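Local coordinates for ancylostoma secreted protein 1 (Necator americanus, PDB 3NT8) that is a secreted protein built of two CAP domains, probably associated with the transition of infective hookworm larvae to parasitism, at residues A[63-68]-A[189-194]; A[148-153]-A[180-185]; A[267-272]-A[405-410]; A[361-366]-A[397-402]. All blocks are in the same frame, centred on the assembly; numbering follows the deposited sequence.

Overall arrangement
The four contacts fall into two pairs, one in each CAP domain. Contacts 1 and 2 belong to the first domain, with centres 15 Å apart, and the indole of W189 joins them: its CZ3 packs 3.7 Å from V153 CG1. Along the chain, contact 2 is nested inside the loop that contact 1 closes. Contacts 3 and 4 repeat this nesting in the second domain: contact 4 lies inside the loop closed by contact 3, and their centres are 10 Å apart. They share a salt bridge, K270 NZ to D365 OD2, modelled at 2.5 Å, and a probable backbone bond from A269 N to T400 O. Between the pairs nothing touches; contacts 2 and 4 come no nearer than about 14 Å between nearest atoms.

Contact 1 of 4, residues A[63-68]-A[189-194]; sequences LNPAKN and WETGQA
A66 and T191 form the antiparallel, non-hydrogen-bonded pair of a minimal two-strand ladder, 66-67 against 190-191, beside helices 34-52 and 147-153 of the first CAP domain. Their CA atoms are 5.0 Å apart, and T191 CA directs its hydrogen at P65 O. The same oxygen accepts G192 N at 3.2 Å, the donor standing 54° out of the carbonyl plane. Past the pair, K67 N reaches E190 O at 3.2 Å, and a water links K67 O to E190 N.

The indole of W189 fills the inner side. Its CG sits between the backbone N and the carbonyl carbon (chi1 67°). From the ring, NE1 gives N64 O a weak, bent bond of 3.0 Å, and CD1 meets A66 CB obliquely at 3.4 Å, while L63 CD2 touches CH2 near the ring plane. N64 CB packs on T191 OG1 and CG2, and the polar ends of both side chains bond to N139.

On the solvent side, the extended K67 chain crosses E190, its CE 3.7 Å from E190 OE1. K67 NZ stays 4.6 Å from E190 OE1, too far for a salt bridge. The contact thus combines a weakly bonded ladder with the packed indole, while the opposite charges probably add a solvent-screened attraction.

Contact 2 of 4, residues A[148-153]-A[180-185]; sequences AFSNMV and VGYITN
S150 lays its side chain against the carbonyl group of G181: its CB lies 3.2 Å from G181 O and its OG 3.2 Å from G181 C. The contact presses helix 147-153 of the first domain's alpha-beta-alpha CAP sandwich onto the loop that follows strand 170-177. It is small, burying 174 Å² over both sides, and four residues, S150 and N151 against G181 and Y182, carry it.

The backbones are close, with S150 CA 4.7 Å from G181 CA. G181 has no CB, and the place one would take, facing the helix, lies only 2.4 Å from S150 O, which accounts for so near an approach. S150 OG also passes 3.4 Å from Y182 N, but the angle is too poor for a hydrogen bond. The hydroxyl instead bonds to F147 O, one turn back on its own helix.

The next residue, N151, brings OD1 to the edge of the Y182 ring, with the amide and ring planes almost perpendicular, at 89°. On the face of this ring lies V180 CG1 from the same loop, and the F147 ring meets Y182 with the planes about 30° apart. N151 ND2 is bonded to N102 OD1 on strand 100-107. N151 OD1, by contrast, is buried without a polar partner in the model and rests near the ring plane, 3.3 Å from Y182 CD2 and 3.5 Å from Y182 CE2.

Contact 3 of 4, residues A[267-272]-A[405-410]; sequences KAAKML and CSQCSP
C405 opens a type I beta turn, ending at C408, that wraps around the carbonyl oxygen of A269. Here a C-terminal turn held by two disulfides docks on the 267-272 loop of the second CAP domain. At its start, C405 N donates a weak bond to a water, which also accepts from M271 N and donates to A268 O at 3.1 Å. The C405 CB points away from the 267-272 loop, and SG is in a disulfide with C414.

S406 follows as the second residue of the turn. Its N is 3.4 Å from A269 O, but the angle is too poor for a bond. Q407 then makes the main contact: its N donates to A269 O at 3.1 Å with an N-H...O angle of 159°, coming from 42° above the carbonyl plane. Q407 CG is anti to the carbonyl carbon (chi1 -71°), and the chain, extended beyond it, passes the A269 methyl, with NE2 3.5 Å from A269 CB. Q407 O lies 3.5 Å from K270 CB and 3.7 Å from K270 CD. C408 closes the turn with a long, weak bond from its N to C405 O, and its SG joins C421.

The 267-272 loop is in turn held to the domain core: A268 and M271 pack on helix 235-253, R249 of that helix bonds L272 O, and the loop leads on into strand 275-276.

Contact 4 of 4, residues A[361-366]-A[397-402]; sequences QMAWDT and VIYTMG
The I398 side chain is the main bump of this contact in the second CAP domain, and the hollow it fills is walled by A363 and the indole of W364. Its CG2, anti to the backbone N, reaches 3.6 Å from W364 CE3 and 3.8 Å from A363 CB. I398 CA sits over the face of the indole, 3.9 Å from the centroid of the six-membered ring and 21° off its normal, a CH-pi contact. V397 O lies over that face too, toward the rim, so the face is met by main-chain atoms, with the I398 side chain touching CE3 and CZ3.

The reverse fit is made by A363, whose CB touches both I398 CG2 and Y399 CD2. The Y399 ring brings its edge up to A363 O, at 3.6 Å from CD2, and its hydroxyl bonds to P266 O.

D365 is the second plug. Its N donates to I398 O at 3.2 Å, in the carbonyl plane, and its CB packs on Y399 CB. The carboxylate then meets the next peptide: T400 N points at D365 OD2 over 3.2 Å, nearly straight at 172° but from above the carboxylate plane. A water bridges D365 OD2 and T400 O, and K270 is a further partner of the same OD2.

Segment 361-366 carries on from helix 357-363, whose M362 packs on W329 and W330 of helix 318-330 and on H245 and F248 of helix 235-253, while the 397-402 loop packs beside it, with Y399 reaching V252.

Contact 1 of 4, residues A[63-68]-A[189-194]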
loop_
_atom_site.group_PDB
_atom_site.type_symbol
_atom_site.label_atom_id
_atom_site.label_comp_id
_atom_site.label_asym_id
_atom_site.label_seq_id
_atom_site.Cartn_x
_atom_site.Cartn_y
_atom_site.Cartn_z
ATOM N N LEU A 63 1.729 22.255 2.850
ATOM C CA LEU A 63 1.277 20.875 2.833
ATOM C C LEU A 63 0.650 20.493 4.128
ATOM O O LEU A 63 1.111 20.933 5.193
ATOM C CB LEU A 63 2.449 19.925 2.565
ATOM C CG LEU A 63 3.052 20.044 1.167
ATOM C CD1 LEU A 63 4.352 19.245 1.038
ATOM C CD2 LEU A 63 2.048 19.600 0.109
ATOM N N ASN A 64 -0.338 19.596 4.071
ATOM C CA ASN A 64 -0.898 19.050 5.296
ATOM C C ASN A 64 0.132 18.356 6.194
ATOM O O ASN A 64 0.976 17.636 5.687
ATOM C CB ASN A 64 -2.007 18.027 4.977
ATOM C CG ASN A 64 -3.217 18.661 4.378
ATOM O OD1 ASN A 64 -3.677 19.685 4.890
ATOM N ND2 ASN A 64 -3.742 18.072 3.248
ATOM N N PRO A 65 0.026 18.523 7.536
ATOM C CA PRO A 65 0.832 17.748 8.505
ATOM C C PRO A 65 0.552 16.251 8.422
ATOM O O PRO A 65 -0.516 15.857 7.950
ATOM C CB PRO A 65 0.321 18.246 9.856
ATOM C CG PRO A 65 -1.066 18.770 9.578
ATOM C CD PRO A 65 -0.852 19.476 8.245
ATOM N N ALA A 66 1.482 15.440 8.939
ATOM C CA ALA A 66 1.408 14.016 8.774
ATOM C C ALA A 66 1.467 13.230 10.072
ATOM O O ALA A 66 2.396 13.402 10.873
ATOM C CB ALA A 66 2.513 13.534 7.840
ATOM N N LYS A 67 0.538 12.286 10.230
ATOM C CA LYS A 67 0.680 11.288 11.265
ATOM C C LYS A 67 1.341 10.072 10.636
ATOM O O LYS A 67 1.333 9.919 9.386
ATOM C CB LYS A 67 -0.677 10.942 11.869
ATOM C CG LYS A 67 -1.745 10.455 10.891
ATOM C CD LYS A 67 -3.028 10.058 11.675
ATOM C CE LYS A 67 -4.113 9.489 10.760
ATOM N NZ LYS A 67 -5.515 9.477 11.391
ATOM N N ASN A 68 1.908 9.200 11.475
ATOM C CA ASN A 68 2.596 7.981 10.964
ATOM C C ASN A 68 3.669 8.276 9.873
ATOM O O ASN A 68 3.858 7.518 8.945
ATOM C CB ASN A 68 1.549 6.975 10.416
ATOM C CG ASN A 68 0.517 6.558 11.454
ATOM O OD1 ASN A 68 0.805 6.503 12.648
ATOM N ND2 ASN A 68 -0.660 6.205 11.000
ATOM N N TRP A 189 0.428 10.354 2.415
ATOM C CA TRP A 189 0.456 10.319 3.886
ATOM C C TRP A 189 -0.946 10.688 4.394
ATOM O O TRP A 189 -1.787 11.305 3.673
ATOM C CB TRP A 189 1.563 11.294 4.482
ATOM C CG TRP A 189 1.249 12.779 4.240
ATOM C CD1 TRP A 189 0.505 13.627 5.057
ATOM C CD2 TRP A 189 1.675 13.592 3.130
ATOM N NE1 TRP A 189 0.473 14.904 4.532
ATOM C CE2 TRP A 189 1.183 14.911 3.353
ATOM C CE3 TRP A 189 2.445 13.347 1.988
ATOM C CZ2 TRP A 189 1.382 15.944 2.437
ATOM C CZ3 TRP A 189 2.675 14.394 1.104
ATOM C CH2 TRP A 189 2.114 15.670 1.317
ATOM N N GLU A 190 -1.183 10.405 5.670
ATOM C CA GLU A 190 -2.480 10.752 6.255
ATOM C C GLU A 190 -2.384 12.036 7.002
ATOM O O GLU A 190 -1.460 12.254 7.759
ATOM C CB GLU A 190 -2.993 9.615 7.143
ATOM C CG GLU A 190 -3.499 8.418 6.307
ATOM C CD GLU A 190 -4.142 7.319 7.138
ATOM O OE1 GLU A 190 -3.563 6.899 8.170
ATOM O OE2 GLU A 190 -5.235 6.869 6.724
ATOM N N THR A 191 -3.322 12.930 6.747
ATOM C CA THR A 191 -3.370 14.213 7.486
ATOM C C THR A 191 -3.598 13.929 9.005
ATOM O O THR A 191 -4.525 13.193 9.396
ATOM C CB THR A 191 -4.409 15.197 6.863
ATOM O OG1 THR A 191 -4.225 15.298 5.450
ATOM C CG2 THR A 191 -4.269 16.589 7.416
ATOM N N GLY A 192 -2.706 14.462 9.843
ATOM C CA GLY A 192 -2.945 14.483 11.276
ATOM C C GLY A 192 -1.783 15.127 11.949
ATOM O O GLY A 192 -0.844 15.547 11.276
ATOM N N GLN A 193 -1.833 15.283 13.268
ATOM C CA GLN A 193 -0.648 15.717 14.001
ATOM C C GLN A 193 0.486 14.678 13.943
ATOM O O GLN A 193 0.263 13.490 14.016
ATOM C CB GLN A 193 -0.996 15.963 15.468
ATOM C CG GLN A 193 0.007 16.835 16.227
ATOM C CD GLN A 193 -0.281 16.910 17.728
ATOM O OE1 GLN A 193 -0.963 16.031 18.314
ATOM N NE2 GLN A 193 0.246 17.948 18.364
ATOM N N ALA A 194 1.715 15.173 13.888
ATOM C CA ALA A 194 2.893 14.338 13.932
ATOM C C ALA A 194 2.969 13.649 15.288
ATOM O O ALA A 194 2.448 14.178 16.270
ATOM C CB ALA A 194 4.109 15.186 13.707
HETATM O O HOH W 1 0.537 8.541 6.961
HETATM O O HOH W 2 -1.053 6.517 8.070
#

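Contact 2 of 4, residues A[148-153]-A[180-185]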
loop_
_atom_site.group_PDB
_atom_site.type_symbol
_atom_site.label_atom_id
_atom_site.label_comp_id
_atom_site.label_asym_id
_atom_site.label_seq_id
_atom_site.Cartn_x
_atom_site.Cartn_y
_atom_site.Cartn_z
ATOM N N ALA A 148 8.442 11.607 -8.431
ATOM C CA ALA A 148 9.667 11.600 -7.705
ATOM C C ALA A 148 9.466 12.068 -6.246
ATOM O O ALA A 148 10.079 11.523 -5.366
ATOM C CB ALA A 148 10.727 12.468 -8.478
ATOM N N PHE A 149 8.565 13.024 -6.020
ATOM C CA PHE A 149 8.200 13.498 -4.695
ATOM C C PHE A 149 7.504 12.439 -3.863
ATOM O O PHE A 149 7.816 12.343 -2.689
ATOM C CB PHE A 149 7.346 14.786 -4.799
ATOM C CG PHE A 149 6.679 15.220 -3.482
ATOM C CD1 PHE A 149 7.390 15.956 -2.541
ATOM C CD2 PHE A 149 5.335 14.903 -3.205
ATOM C CE1 PHE A 149 6.796 16.374 -1.325
ATOM C CE2 PHE A 149 4.699 15.324 -1.988
ATOM C CZ PHE A 149 5.431 16.049 -1.043
ATOM N N SER A 150 6.630 11.633 -4.471
ATOM C CA SER A 150 5.880 10.553 -3.817
ATOM C C SER A 150 6.732 9.472 -3.163
ATOM O O SER A 150 6.445 9.090 -2.020
ATOM C CB SER A 150 4.826 9.948 -4.760
ATOM O OG SER A 150 5.360 9.052 -5.725
ATOM N N ASN A 151 7.810 9.039 -3.837
ATOM C CA ASN A 151 8.796 8.128 -3.260
ATOM C C ASN A 151 9.552 8.719 -2.099
ATOM O O ASN A 151 9.820 8.022 -1.143
ATOM C CB ASN A 151 9.819 7.546 -4.292
ATOM C CG ASN A 151 9.128 6.832 -5.441
ATOM O OD1 ASN A 151 8.205 6.085 -5.203
ATOM N ND2 ASN A 151 9.529 7.131 -6.691
ATOM N N MET A 152 9.848 10.004 -2.161
ATOM C CA MET A 152 10.610 10.651 -1.077
ATOM C C MET A 152 9.778 10.798 0.197
ATOM O O MET A 152 10.317 10.662 1.294
ATOM C CB MET A 152 11.151 12.009 -1.520
ATOM C CG MET A 152 12.100 11.938 -2.680
ATOM S SD MET A 152 13.053 13.475 -3.004
ATOM C CE MET A 152 13.912 13.712 -1.423
ATOM N N VAL A 153 8.482 11.057 0.040
ATOM C CA VAL A 153 7.619 11.523 1.118
ATOM C C VAL A 153 6.764 10.406 1.684
ATOM O O VAL A 153 6.181 10.571 2.788
ATOM C CB VAL A 153 6.740 12.771 0.665
ATOM C CG1 VAL A 153 5.503 12.333 -0.019
ATOM C CG2 VAL A 153 6.327 13.619 1.818
ATOM N N VAL A 180 6.072 2.087 -2.109
ATOM C CA VAL A 180 5.600 2.625 -3.365
ATOM C C VAL A 180 4.635 3.836 -3.151
ATOM O O VAL A 180 3.548 3.690 -2.563
ATOM C CB VAL A 180 4.946 1.464 -4.200
ATOM C CG1 VAL A 180 4.431 1.977 -5.538
ATOM C CG2 VAL A 180 5.997 0.330 -4.396
ATOM N N GLY A 181 5.013 5.022 -3.635
ATOM C CA GLY A 181 4.186 6.227 -3.434
ATOM C C GLY A 181 3.442 6.720 -4.663
ATOM O O GLY A 181 2.634 7.661 -4.580
ATOM N N TYR A 182 3.701 6.083 -5.803
ATOM C CA TYR A 182 3.053 6.435 -7.046
ATOM C C TYR A 182 1.773 5.608 -7.412
ATOM O O TYR A 182 1.431 5.449 -8.601
ATOM C CB TYR A 182 4.085 6.425 -8.160
ATOM C CG TYR A 182 4.925 5.171 -8.199
ATOM C CD1 TYR A 182 4.424 4.028 -8.818
ATOM C CD2 TYR A 182 6.213 5.120 -7.640
ATOM C CE1 TYR A 182 5.154 2.867 -8.867
ATOM C CE2 TYR A 182 6.987 3.943 -7.700
ATOM C CZ TYR A 182 6.431 2.819 -8.330
ATOM O OH TYR A 182 7.080 1.594 -8.421
ATOM N N ILE A 183 1.041 5.092 -6.430
ATOM C CA ILE A 183 -0.171 4.335 -6.770
ATOM C C ILE A 183 -1.302 5.367 -6.907
ATOM O O ILE A 183 -1.420 6.241 -6.072
ATOM C CB ILE A 183 -0.518 3.284 -5.709
ATOM C CG1 ILE A 183 0.605 2.261 -5.485
ATOM C CG2 ILE A 183 -1.820 2.626 -6.029
ATOM C CD1 ILE A 183 1.050 1.455 -6.656
ATOM N N THR A 184 -2.081 5.298 -7.992
ATOM C CA THR A 184 -3.134 6.313 -8.272
ATOM C C THR A 184 -4.207 6.394 -7.152
ATOM O O THR A 184 -4.717 5.363 -6.688
ATOM C CB THR A 184 -3.822 6.087 -9.644
ATOM O OG1 THR A 184 -2.841 5.803 -10.656
ATOM C CG2 THR A 184 -4.677 7.340 -10.056
ATOM N N ASN A 185 -4.472 7.630 -6.692
ATOM C CA ASN A 185 -5.459 7.945 -5.663
ATOM C C ASN A 185 -5.165 7.446 -4.228
ATOM O O ASN A 185 -6.025 7.599 -3.327
ATOM C CB ASN A 185 -6.878 7.508 -6.126
ATOM C CG ASN A 185 -7.377 8.331 -7.344
ATOM O OD1 ASN A 185 -7.808 7.771 -8.335
ATOM N ND2 ASN A 185 -7.280 9.652 -7.262
#

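Contact 3 of 4, residues A[267-272]-A[405-410]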
loop_
_atom_site.group_PDB
_atom_site.type_symbol
_atom_site.label_atom_id
_atom_site.label_comp_id
_atom_site.label_asym_id
_atom_site.label_seq_id
_atom_site.Cartn_x
_atom_site.Cartn_y
_atom_site.Cartn_z
ATOM N N LYS A 267 -26.210 1.973 6.110
ATOM C CA LYS A 267 -25.986 1.035 7.205
ATOM C C LYS A 267 -26.430 -0.412 6.884
ATOM O O LYS A 267 -27.395 -0.641 6.145
ATOM C CB LYS A 267 -26.656 1.572 8.479
ATOM C CG LYS A 267 -26.062 2.846 8.970
ATOM C CD LYS A 267 -26.935 3.484 10.014
ATOM C CE LYS A 267 -26.261 4.703 10.521
ATOM N NZ LYS A 267 -26.772 5.120 11.860
ATOM N N ALA A 268 -25.677 -1.378 7.397
ATOM C CA ALA A 268 -25.899 -2.800 7.100
ATOM C C ALA A 268 -26.569 -3.405 8.300
ATOM O O ALA A 268 -26.101 -3.176 9.425
ATOM C CB ALA A 268 -24.571 -3.502 6.881
ATOM N N ALA A 269 -27.638 -4.175 8.079
ATOM C CA ALA A 269 -28.371 -4.834 9.186
ATOM C C ALA A 269 -27.768 -6.152 9.669
ATOM O O ALA A 269 -27.973 -6.535 10.840
ATOM C CB ALA A 269 -29.853 -5.077 8.809
ATOM N N LYS A 270 -27.137 -6.908 8.773
ATOM C CA LYS A 270 -26.597 -8.224 9.163
ATOM C C LYS A 270 -25.256 -8.569 8.506
ATOM O O LYS A 270 -25.130 -9.618 7.845
ATOM C CB LYS A 270 -27.622 -9.344 8.896
ATOM C CG LYS A 270 -28.142 -9.460 7.474
ATOM C CD LYS A 270 -29.093 -10.619 7.377
ATOM C CE LYS A 270 -29.420 -10.803 5.881
ATOM N NZ LYS A 270 -28.122 -10.869 5.002
ATOM N N MET A 271 -24.281 -7.684 8.696
ATOM C CA MET A 271 -22.939 -7.809 8.147
ATOM C C MET A 271 -22.108 -8.757 8.957
ATOM O O MET A 271 -21.765 -8.467 10.080
ATOM C CB MET A 271 -22.256 -6.440 8.086
ATOM C CG MET A 271 -20.889 -6.466 7.403
ATOM S SD MET A 271 -20.897 -6.648 5.581
ATOM C CE MET A 271 -21.765 -5.115 5.165
ATOM N N LEU A 272 -21.784 -9.900 8.394
ATOM C CA LEU A 272 -21.085 -10.932 9.145
ATOM C C LEU A 272 -19.576 -10.643 9.285
ATOM O O LEU A 272 -18.923 -10.067 8.384
ATOM C CB LEU A 272 -21.279 -12.260 8.427
ATOM C CG LEU A 272 -22.708 -12.803 8.427
ATOM C CD1 LEU A 272 -22.750 -13.874 7.330
ATOM C CD2 LEU A 272 -23.065 -13.376 9.780
ATOM N N CYS A 405 -26.658 -4.787 13.508
ATOM C CA CYS A 405 -26.959 -5.895 14.426
ATOM C C CYS A 405 -28.457 -6.242 14.487
ATOM O O CYS A 405 -28.855 -7.244 15.138
ATOM C CB CYS A 405 -26.392 -5.661 15.842
ATOM S SG CYS A 405 -24.696 -5.042 15.992
ATOM N N SER A 406 -29.275 -5.433 13.808
ATOM C CA SER A 406 -30.750 -5.567 13.822
ATOM C C SER A 406 -31.247 -6.891 13.347
ATOM O O SER A 406 -32.263 -7.354 13.837
ATOM C CB SER A 406 -31.422 -4.518 12.909
ATOM O OG SER A 406 -31.514 -3.259 13.572
ATOM N N GLN A 407 -30.557 -7.464 12.356
ATOM C CA GLN A 407 -31.033 -8.635 11.647
ATOM C C GLN A 407 -30.058 -9.773 11.721
ATOM O O GLN A 407 -30.172 -10.709 10.912
ATOM C CB GLN A 407 -31.373 -8.329 10.184
ATOM C CG GLN A 407 -32.631 -7.477 9.992
ATOM C CD GLN A 407 -32.954 -7.177 8.554
ATOM O OE1 GLN A 407 -33.046 -8.079 7.746
ATOM N NE2 GLN A 407 -33.165 -5.896 8.229
ATOM N N CYS A 408 -29.134 -9.721 12.693
ATOM C CA CYS A 408 -28.217 -10.872 12.993
ATOM C C CYS A 408 -28.985 -12.136 13.393
ATOM O O CYS A 408 -30.010 -12.077 14.069
ATOM C CB CYS A 408 -27.179 -10.564 14.088
ATOM S SG CYS A 408 -25.998 -9.208 13.755
ATOM N N SER A 409 -28.473 -13.275 12.961
ATOM C CA SER A 409 -29.043 -14.556 13.240
ATOM C C SER A 409 -29.295 -14.801 14.774
ATOM O O SER A 409 -28.468 -14.464 15.619
ATOM C CB SER A 409 -28.107 -15.585 12.611
ATOM O OG SER A 409 -28.413 -16.874 13.047
ATOM N N PRO A 410 -30.479 -15.346 15.132
ATOM C CA PRO A 410 -30.929 -15.554 16.509
ATOM C C PRO A 410 -29.862 -15.739 17.570
ATOM O O PRO A 410 -29.937 -15.078 18.611
ATOM C CB PRO A 410 -31.798 -16.809 16.384
ATOM C CG PRO A 410 -32.524 -16.576 15.054
ATOM C CD PRO A 410 -31.583 -15.646 14.200
HETATM O O HOH W 3 -24.729 -5.531 10.874
#

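Contact 4 of 4, residues A[361-366]-A[397-402]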
loop_
_atom_site.group_PDB
_atom_site.type_symbol
_atom_site.label_atom_id
_atom_site.label_comp_id
_atom_site.label_asym_id
_atom_site.label_seq_id
_atom_site.Cartn_x
_atom_site.Cartn_y
_atom_site.Cartn_z
ATOM N N GLN A 361 -17.702 -7.854 -3.369
ATOM C CA GLN A 361 -17.366 -9.081 -2.707
ATOM C C GLN A 361 -16.768 -8.854 -1.330
ATOM O O GLN A 361 -16.928 -9.679 -0.419
ATOM C CB GLN A 361 -16.394 -9.885 -3.591
ATOM C CG GLN A 361 -15.970 -11.253 -3.075
ATOM C CD GLN A 361 -17.153 -12.177 -2.909
ATOM O OE1 GLN A 361 -17.563 -12.908 -3.841
ATOM N NE2 GLN A 361 -17.702 -12.171 -1.706
ATOM N N MET A 362 -16.039 -7.770 -1.160
ATOM C CA MET A 362 -15.501 -7.476 0.186
ATOM C C MET A 362 -16.630 -7.086 1.185
ATOM O O MET A 362 -16.572 -7.433 2.383
ATOM C CB MET A 362 -14.439 -6.380 0.127
ATOM C CG MET A 362 -13.127 -6.818 -0.502
ATOM S SD MET A 362 -11.870 -5.486 -0.481
ATOM C CE MET A 362 -11.520 -5.270 1.284
ATOM N N ALA A 363 -17.642 -6.370 0.696
ATOM C CA ALA A 363 -18.725 -5.874 1.520
ATOM C C ALA A 363 -19.913 -6.830 1.571
ATOM O O ALA A 363 -20.892 -6.524 2.245
ATOM C CB ALA A 363 -19.212 -4.532 0.996
ATOM N N TRP A 364 -19.829 -7.966 0.874
ATOM C CA TRP A 364 -20.968 -8.921 0.782
ATOM C C TRP A 364 -21.339 -9.568 2.121
ATOM O O TRP A 364 -20.510 -10.278 2.744
ATOM C CB TRP A 364 -20.676 -9.997 -0.267
ATOM C CG TRP A 364 -21.912 -10.454 -1.000
ATOM C CD1 TRP A 364 -22.753 -11.499 -0.650
ATOM C CD2 TRP A 364 -22.476 -9.867 -2.176
ATOM N NE1 TRP A 364 -23.790 -11.599 -1.548
ATOM C CE2 TRP A 364 -23.645 -10.617 -2.501
ATOM C CE3 TRP A 364 -22.136 -8.763 -2.972
ATOM C CZ2 TRP A 364 -24.467 -10.298 -3.613
ATOM C CZ3 TRP A 364 -22.942 -8.471 -4.093
ATOM C CH2 TRP A 364 -24.086 -9.234 -4.392
ATOM N N ASP A 365 -22.567 -9.307 2.583
ATOM C CA ASP A 365 -22.884 -9.636 3.965
ATOM C C ASP A 365 -22.890 -11.115 4.262
ATOM O O ASP A 365 -22.558 -11.494 5.372
ATOM C CB ASP A 365 -24.161 -8.937 4.500
ATOM C CG ASP A 365 -25.413 -9.325 3.780
ATOM O OD1 ASP A 365 -25.343 -9.801 2.677
ATOM O OD2 ASP A 365 -26.514 -9.075 4.274
ATOM N N THR A 366 -23.336 -11.935 3.308
ATOM C CA THR A 366 -23.394 -13.403 3.512
ATOM C C THR A 366 -22.042 -14.058 3.403
ATOM O O THR A 366 -21.873 -15.144 3.918
ATOM C CB THR A 366 -24.408 -14.141 2.608
ATOM O OG1 THR A 366 -24.159 -13.839 1.226
ATOM C CG2 THR A 366 -25.830 -13.690 3.003
ATOM N N VAL A 397 -28.845 -7.125 -3.677
ATOM C CA VAL A 397 -28.193 -6.159 -2.824
ATOM C C VAL A 397 -26.842 -6.718 -2.314
ATOM O O VAL A 397 -26.685 -7.920 -2.121
ATOM C CB VAL A 397 -29.062 -5.739 -1.646
ATOM C CG1 VAL A 397 -30.347 -4.951 -2.113
ATOM C CG2 VAL A 397 -29.395 -6.917 -0.891
ATOM N N ILE A 398 -25.858 -5.835 -2.145
ATOM C CA ILE A 398 -24.534 -6.247 -1.673
ATOM C C ILE A 398 -24.672 -6.627 -0.191
ATOM O O ILE A 398 -24.058 -7.586 0.291
ATOM C CB ILE A 398 -23.471 -5.141 -1.851
ATOM C CG1 ILE A 398 -23.377 -4.675 -3.293
ATOM C CG2 ILE A 398 -22.080 -5.565 -1.295
ATOM C CD1 ILE A 398 -22.878 -3.225 -3.388
ATOM N N TYR A 399 -25.466 -5.866 0.534
ATOM C CA TYR A 399 -25.761 -6.203 1.942
ATOM C C TYR A 399 -27.160 -5.688 2.292
ATOM O O TYR A 399 -27.652 -4.684 1.682
ATOM C CB TYR A 399 -24.699 -5.666 2.905
ATOM C CG TYR A 399 -24.344 -4.189 2.801
ATOM C CD1 TYR A 399 -25.176 -3.204 3.362
ATOM C CD2 TYR A 399 -23.171 -3.800 2.186
ATOM C CE1 TYR A 399 -24.868 -1.884 3.299
ATOM C CE2 TYR A 399 -22.809 -2.470 2.123
ATOM C CZ TYR A 399 -23.688 -1.511 2.682
ATOM O OH TYR A 399 -23.419 -0.195 2.654
ATOM N N THR A 400 -27.819 -6.387 3.233
ATOM C CA THR A 400 -29.163 -6.014 3.689
ATOM C C THR A 400 -29.035 -4.751 4.536
ATOM O O THR A 400 -28.199 -4.660 5.483
ATOM C CB THR A 400 -29.786 -7.104 4.581
ATOM O OG1 THR A 400 -29.833 -8.322 3.847
ATOM C CG2 THR A 400 -31.258 -6.705 5.007
ATOM N N MET A 401 -29.903 -3.824 4.228
ATOM C CA MET A 401 -29.863 -2.505 4.747
ATOM C C MET A 401 -30.742 -2.297 5.987
ATOM O O MET A 401 -31.919 -2.732 6.046
ATOM C CB MET A 401 -30.225 -1.511 3.600
ATOM C CG MET A 401 -29.147 -1.301 2.567
ATOM S SD MET A 401 -29.714 -0.240 1.238
ATOM C CE MET A 401 -30.722 -1.462 0.357
ATOM N N GLY A 402 -30.151 -1.672 6.996
ATOM C CA GLY A 402 -30.874 -1.420 8.278
ATOM C C GLY A 402 -29.895 -1.123 9.411
ATOM O O GLY A 402 -28.694 -1.033 9.202
HETATM O O HOH W 4 -26.295 -6.569 6.073
HETATM O O HOH W 5 -26.416 -9.693 -0.011
HETATM O O HOH W 6 -28.620 -9.392 1.980
#